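Local coordinates for 11R-lipoxygenase (PDB 3VF1), which probably catalyses, as a calcium-regulated non-heme iron dioxygenase of lipid metabolism, the insertion of molecular oxygen into polyunsaturated fatty acids, at residues Ile503-Phe506 against Val507-Ile511; Glu559-His562 against Phe563-Val567. One frame throughout, in Å; residues are numbered along the deposited sequence.

Contact 1: residues Ile503-Phe506 against Val507-Ile511; sequences IHQF and VQDII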
ATOM      1  N   ILE A 503      -4.230 -14.778   5.815  1.00 24.45           N
ATOM      2  CA  ILE A 503      -3.919 -14.583   4.404  1.00 27.08           C
ATOM      3  C   ILE A 503      -3.004 -15.696   3.902  1.00 28.95           C
ATOM      4  O   ILE A 503      -3.120 -16.138   2.760  1.00 30.32           O
ATOM      5  CB  ILE A 503      -3.240 -13.225   4.154  1.00 24.57           C
ATOM      6  CG1 ILE A 503      -4.249 -12.092   4.333  1.00 25.33           C
ATOM      7  CG2 ILE A 503      -2.651 -13.174   2.749  1.00 24.56           C
ATOM      8  CD1 ILE A 503      -3.630 -10.709   4.318  1.00 26.20           C
ATOM      9  N   HIS A 504      -2.094 -16.147   4.757  1.00 29.88           N
ATOM     10  CA  HIS A 504      -1.192 -17.232   4.392  1.00 30.46           C
ATOM     11  C   HIS A 504      -1.987 -18.507   4.146  1.00 29.64           C
ATOM     12  O   HIS A 504      -1.675 -19.279   3.245  1.00 29.08           O
ATOM     13  CB  HIS A 504      -0.157 -17.474   5.489  1.00 29.00           C
ATOM     14  CG  HIS A 504       0.843 -18.532   5.146  1.00 31.89           C
ATOM     15  ND1 HIS A 504       0.635 -19.868   5.414  1.00 32.14           N
ATOM     16  CD2 HIS A 504       2.055 -18.453   4.549  1.00 29.24           C
ATOM     17  CE1 HIS A 504       1.677 -20.566   5.000  1.00 32.87           C
ATOM     18  NE2 HIS A 504       2.554 -19.731   4.472  1.00 33.51           N
ATOM     19  N   GLN A 505      -3.018 -18.720   4.958  1.00 29.99           N
ATOM     20  CA  GLN A 505      -3.872 -19.889   4.812  1.00 31.65           C
ATOM     21  C   GLN A 505      -4.632 -19.833   3.490  1.00 33.31           C
ATOM     22  O   GLN A 505      -4.743 -20.834   2.785  1.00 35.38           O
ATOM     23  CB  GLN A 505      -4.859 -19.979   5.978  1.00 29.25           C
ATOM     24  CG  GLN A 505      -5.686 -21.250   5.982  1.00 37.28           C
ATOM     25  CD  GLN A 505      -4.829 -22.492   6.102  1.00 42.33           C
ATOM     26  OE1 GLN A 505      -4.009 -22.605   7.012  1.00 51.04           O
ATOM     27  NE2 GLN A 505      -5.005 -23.428   5.176  1.00 39.44           N
ATOM     28  N   PHE A 506      -5.152 -18.655   3.157  1.00 31.65           N
ATOM     29  CA  PHE A 506      -5.910 -18.477   1.924  1.00 32.61           C
ATOM     30  C   PHE A 506      -5.045 -18.735   0.695  1.00 29.69           C
ATOM     31  O   PHE A 506      -5.436 -19.475  -0.205  1.00 30.46           O
ATOM     32  CB  PHE A 506      -6.501 -17.068   1.857  1.00 28.68           C
ATOM     33  CG  PHE A 506      -7.082 -16.718   0.516  1.00 30.05           C
ATOM     34  CD1 PHE A 506      -8.134 -17.449  -0.008  1.00 28.99           C
ATOM     35  CD2 PHE A 506      -6.579 -15.657  -0.219  1.00 28.03           C
ATOM     36  CE1 PHE A 506      -8.671 -17.131  -1.239  1.00 30.00           C
ATOM     37  CE2 PHE A 506      -7.115 -15.334  -1.452  1.00 28.65           C
ATOM     38  CZ  PHE A 506      -8.161 -16.072  -1.962  1.00 28.66           C
ATOM     39  N   VAL A 507      -3.869 -18.120   0.660  1.00 30.10           N
ATOM     40  CA  VAL A 507      -2.955 -18.296  -0.461  1.00 30.98           C
ATOM     41  C   VAL A 507      -2.556 -19.759  -0.604  1.00 32.57           C
ATOM     42  O   VAL A 507      -2.450 -20.274  -1.714  1.00 36.00           O
ATOM     43  CB  VAL A 507      -1.690 -17.432  -0.294  1.00 30.58           C
ATOM     44  CG1 VAL A 507      -0.626 -17.832  -1.308  1.00 29.97           C
ATOM     45  CG2 VAL A 507      -2.036 -15.957  -0.436  1.00 28.15           C
ATOM     46  N   GLN A 508      -2.343 -20.429   0.522  1.00 32.19           N
ATOM     47  CA  GLN A 508      -1.967 -21.837   0.510  1.00 32.17           C
ATOM     48  C   GLN A 508      -3.093 -22.695  -0.059  1.00 34.05           C
ATOM     49  O   GLN A 508      -2.848 -23.616  -0.836  1.00 33.91           O
ATOM     50  CB  GLN A 508      -1.616 -22.310   1.920  1.00 31.00           C
ATOM     51  CG  GLN A 508      -1.142 -23.752   1.985  1.00 34.56           C
ATOM     52  CD  GLN A 508      -0.649 -24.143   3.365  1.00 40.18           C
ATOM     53  OE1 GLN A 508      -1.420 -24.608   4.204  1.00 45.47           O
ATOM     54  NE2 GLN A 508       0.643 -23.954   3.606  1.00 42.38           N
ATOM     55  N   ASP A 509      -4.326 -22.389   0.332  1.00 30.82           N
ATOM     56  CA  ASP A 509      -5.485 -23.126  -0.156  1.00 31.63           C
ATOM     57  C   ASP A 509      -5.597 -23.009  -1.672  1.00 35.16           C
ATOM     58  O   ASP A 509      -5.778 -24.007  -2.366  1.00 35.54           O
ATOM     59  CB  ASP A 509      -6.768 -22.618   0.504  1.00 33.33           C
ATOM     60  CG  ASP A 509      -6.854 -22.983   1.973  1.00 41.24           C
ATOM     61  OD1 ASP A 509      -6.044 -23.819   2.427  1.00 42.41           O
ATOM     62  OD2 ASP A 509      -7.737 -22.440   2.672  1.00 40.64           O
ATOM     63  N   ILE A 510      -5.482 -21.787  -2.182  1.00 30.73           N
ATOM     64  CA  ILE A 510      -5.584 -21.543  -3.615  1.00 31.41           C
ATOM     65  C   ILE A 510      -4.488 -22.279  -4.372  1.00 33.44           C
ATOM     66  O   ILE A 510      -4.752 -22.956  -5.363  1.00 33.32           O
ATOM     67  CB  ILE A 510      -5.483 -20.039  -3.938  1.00 32.61           C
ATOM     68  CG1 ILE A 510      -6.683 -19.284  -3.358  1.00 30.56           C
ATOM     69  CG2 ILE A 510      -5.394 -19.819  -5.443  1.00 30.71           C
ATOM     70  CD1 ILE A 510      -8.027 -19.765  -3.873  1.00 32.80           C
ATOM     71  N   ILE A 511      -3.254 -22.144  -3.900  1.00 35.37           N
ATOM     72  CA  ILE A 511      -2.107 -22.741  -4.573  1.00 31.23           C
ATOM     73  C   ILE A 511      -2.174 -24.268  -4.585  1.00 35.16           C
ATOM     74  O   ILE A 511      -1.766 -24.903  -5.556  1.00 35.79           O
ATOM     75  CB  ILE A 511      -0.787 -22.289  -3.920  1.00 33.62           C
ATOM     76  CG1 ILE A 511      -0.560 -20.795  -4.165  1.00 34.88           C
ATOM     77  CG2 ILE A 511       0.390 -23.093  -4.460  1.00 35.77           C
ATOM     78  CD1 ILE A 511      -0.448 -20.413  -5.629  1.00 33.04           C
TER

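Contact 2: residues Glu559-His562 against Phe563-Val567; sequences ELVH and FLTVV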
ATOM      1  N   GLU A 559       7.715 -21.992  -0.952  1.00 37.55           N
ATOM      2  CA  GLU A 559       8.355 -20.752  -1.378  1.00 37.74           C
ATOM      3  C   GLU A 559       7.361 -19.867  -2.112  1.00 35.87           C
ATOM      4  O   GLU A 559       7.327 -18.654  -1.910  1.00 33.65           O
ATOM      5  CB  GLU A 559       9.542 -21.041  -2.299  1.00 41.57           C
ATOM      6  CG  GLU A 559      10.747 -21.650  -1.606  1.00 49.54           C
ATOM      7  CD  GLU A 559      11.892 -21.916  -2.568  1.00 61.19           C
ATOM      8  OE1 GLU A 559      11.923 -21.287  -3.649  1.00 53.50           O
ATOM      9  OE2 GLU A 559      12.760 -22.756  -2.244  1.00 65.37           O
ATOM     10  N   LEU A 560       6.555 -20.485  -2.969  1.00 34.74           N
ATOM     11  CA  LEU A 560       5.576 -19.760  -3.767  1.00 36.89           C
ATOM     12  C   LEU A 560       4.513 -19.118  -2.878  1.00 32.47           C
ATOM     13  O   LEU A 560       4.155 -17.955  -3.061  1.00 30.41           O
ATOM     14  CB  LEU A 560       4.916 -20.704  -4.773  1.00 33.29           C
ATOM     15  CG  LEU A 560       3.831 -20.093  -5.659  1.00 33.30           C
ATOM     16  CD1 LEU A 560       4.365 -18.886  -6.412  1.00 32.62           C
ATOM     17  CD2 LEU A 560       3.291 -21.134  -6.625  1.00 34.30           C
ATOM     18  N   VAL A 561       4.013 -19.881  -1.912  1.00 30.73           N
ATOM     19  CA  VAL A 561       2.985 -19.387  -1.006  1.00 33.13           C
ATOM     20  C   VAL A 561       3.502 -18.210  -0.182  1.00 35.10           C
ATOM     21  O   VAL A 561       2.823 -17.193  -0.048  1.00 30.23           O
ATOM     22  CB  VAL A 561       2.491 -20.496  -0.055  1.00 33.09           C
ATOM     23  CG1 VAL A 561       1.614 -19.910   1.045  1.00 33.71           C
ATOM     24  CG2 VAL A 561       1.732 -21.560  -0.835  1.00 31.69           C
ATOM     25  N   HIS A 562       4.703 -18.349   0.367  1.00 33.15           N
ATOM     26  CA  HIS A 562       5.273 -17.299   1.201  1.00 32.07           C
ATOM     27  C   HIS A 562       5.385 -15.989   0.434  1.00 30.62           C
ATOM     28  O   HIS A 562       4.906 -14.952   0.889  1.00 32.20           O
ATOM     29  CB  HIS A 562       6.652 -17.699   1.721  1.00 33.73           C
ATOM     30  CG  HIS A 562       7.303 -16.644   2.562  1.00 34.83           C
ATOM     31  ND1 HIS A 562       6.930 -16.397   3.865  1.00 34.63           N
ATOM     32  CD2 HIS A 562       8.293 -15.764   2.280  1.00 35.67           C
ATOM     33  CE1 HIS A 562       7.667 -15.414   4.353  1.00 32.97           C
ATOM     34  NE2 HIS A 562       8.501 -15.012   3.411  1.00 35.19           N
ATOM     35  N   PHE A 563       6.018 -16.041  -0.733  1.00 28.55           N
ATOM     36  CA  PHE A 563       6.241 -14.838  -1.526  1.00 27.24           C
ATOM     37  C   PHE A 563       4.924 -14.146  -1.859  1.00 26.37           C
ATOM     38  O   PHE A 563       4.840 -12.922  -1.833  1.00 28.72           O
ATOM     39  CB  PHE A 563       6.995 -15.171  -2.813  1.00 28.53           C
ATOM     40  CG  PHE A 563       7.501 -13.961  -3.543  1.00 30.28           C
ATOM     41  CD1 PHE A 563       8.754 -13.441  -3.264  1.00 30.64           C
ATOM     42  CD2 PHE A 563       6.721 -13.336  -4.502  1.00 30.48           C
ATOM     43  CE1 PHE A 563       9.223 -12.326  -3.931  1.00 28.43           C
ATOM     44  CE2 PHE A 563       7.185 -12.220  -5.174  1.00 30.60           C
ATOM     45  CZ  PHE A 563       8.437 -11.714  -4.887  1.00 28.93           C
ATOM     46  N   LEU A 564       3.897 -14.931  -2.165  1.00 28.57           N
ATOM     47  CA  LEU A 564       2.596 -14.375  -2.517  1.00 29.00           C
ATOM     48  C   LEU A 564       1.884 -13.827  -1.284  1.00 29.67           C
ATOM     49  O   LEU A 564       1.145 -12.848  -1.369  1.00 31.25           O
ATOM     50  CB  LEU A 564       1.728 -15.434  -3.199  1.00 30.51           C
ATOM     51  CG  LEU A 564       2.241 -15.931  -4.553  1.00 30.03           C
ATOM     52  CD1 LEU A 564       1.380 -17.076  -5.058  1.00 29.21           C
ATOM     53  CD2 LEU A 564       2.274 -14.800  -5.564  1.00 28.90           C
ATOM     54  N   THR A 565       2.107 -14.464  -0.138  1.00 28.67           N
ATOM     55  CA  THR A 565       1.542 -13.988   1.116  1.00 27.29           C
ATOM     56  C   THR A 565       2.079 -12.593   1.420  1.00 30.36           C
ATOM     57  O   THR A 565       1.336 -11.706   1.840  1.00 30.85           O
ATOM     58  CB  THR A 565       1.883 -14.930   2.285  1.00 28.36           C
ATOM     59  OG1 THR A 565       1.261 -16.206   2.076  1.00 32.96           O
ATOM     60  CG2 THR A 565       1.398 -14.354   3.606  1.00 26.02           C
ATOM     61  N   VAL A 566       3.377 -12.406   1.200  1.00 27.98           N
ATOM     62  CA  VAL A 566       4.015 -11.110   1.393  1.00 25.84           C
ATOM     63  C   VAL A 566       3.341 -10.037   0.546  1.00 29.32           C
ATOM     64  O   VAL A 566       3.068  -8.939   1.028  1.00 30.71           O
ATOM     65  CB  VAL A 566       5.516 -11.163   1.034  1.00 26.11           C
ATOM     66  CG1 VAL A 566       6.072  -9.760   0.824  1.00 28.15           C
ATOM     67  CG2 VAL A 566       6.298 -11.894   2.115  1.00 27.05           C
ATOM     68  N   VAL A 567       3.074 -10.358  -0.715  1.00 29.03           N
ATOM     69  CA  VAL A 567       2.493  -9.394  -1.641  1.00 28.18           C
ATOM     70  C   VAL A 567       1.075  -9.009  -1.230  1.00 27.45           C
ATOM     71  O   VAL A 567       0.743  -7.827  -1.149  1.00 29.33           O
ATOM     72  CB  VAL A 567       2.467  -9.943  -3.082  1.00 29.43           C
ATOM     73  CG1 VAL A 567       1.760  -8.967  -4.013  1.00 26.41           C
ATOM     74  CG2 VAL A 567       3.878 -10.214  -3.572  1.00 26.90           C
TER

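Contact 1: residues Ile503-Phe506 against Val507-Ile511
I503, H504, Q505 and F506 each offer a backbone carbonyl to the amide four residues on, in V507, Q508, D509 and I510, which is the i to i+4 pattern of an alpha-helix; the straightest of the four runs from V507 N to I503 O, with an N-H...O angle of 172°. These two turns belong to helix 491-514 of the alpha-helical lipoxygenase domain. On one side the aromatic ring of F506 meets I510. With CG anti to the backbone N (chi1 169°), the ring is carried along the helix beside its own carbonyl, and I510 CG1 lies over one face, 4.0 Å from the ring centroid, in a CH-pi contact. CE1 of F506 is the ring atom nearest to I510 CG1, at 3.6 Å. F506 also stacks on F662 of helix 653-676, and L420 of helix 416-425 touches both F506 and I510. On the more polar side, Q505 bends at chi2, which brings its amide back over the next turn. Q505 NE2 donates to D509 OD1 at 3.0 Å; the acceptor lies close to the amide plane, whereas the donor reaches the syn side of the carboxylate from 32° out of its plane. The other oxygen, D509 OD2, forms a salt bridge with K661, so each carboxylate oxygen has a partner, OD1 the amide of Q505 and OD2 the lysine. Next to this pair, the H504 ring and the Q508 amide stand at a steep mutual tilt, with H504 CE1 3.8 Å from Q508 NE2.

Contact 2: residues Glu559-His562 against Phe563-Val567
T565 reaches back to V561 with both its backbone and its side chain. T565 CB lies 3.4 Å from V561 O, and from there OG1 is turned beside the backbone N, anti to the carbonyl carbon (chi1 -65°). At the tip T565 OG1 donates to V561 O at 2.8 Å, approaching from above the carbonyl plane, 46° out of it. The same V561 O accepts from T565 N at 2.8 Å, this donor tilted only 17° from the plane, so one acceptor is gripped twice by one residue. This is the threonine hydroxyl to i-4 carbonyl bond of alpha-helices, within helix 557-579, whose later turns carry the iron ligands H575 and N579. A valine in place of T565 would probably leave V561 O with only the backbone N-H of these two donors, losing the hydroxyl's bond in a buried turn. On another side of the helix L560 CD1 packs against L564 CD1 at 3.7 Å, while L564 CG sits 3.2 Å from L560 O. Between H562 and V566, one turn apart, V566 CG2 lies over one face of the imidazole, 4.0 Å from H562 NE2.

The two contacts come in series along the chain, contact 1 on helix 491-514 and contact 2 on helix 557-579, with centres about 9 Å apart and both in the helical lipoxygenase domain. They touch directly: H504 CD2 lies 3.4 Å from T565 OG1, and I511 CD1 is 3.8 Å from L564 CD1. H504 also packs on V561, so one histidine of contact 1 meets both T565, the donor, and V561, the acceptor. L420 of helix 416-425 touches F506 and I510 as well as L564, joining the two from a third helix. The I503 and V566 side chains are about 11 and 12 Å from that of H575, placing this helix-helix interface near the iron site; the iron ligands H575 and N579 lie further along helix 557-579, beyond contact 2.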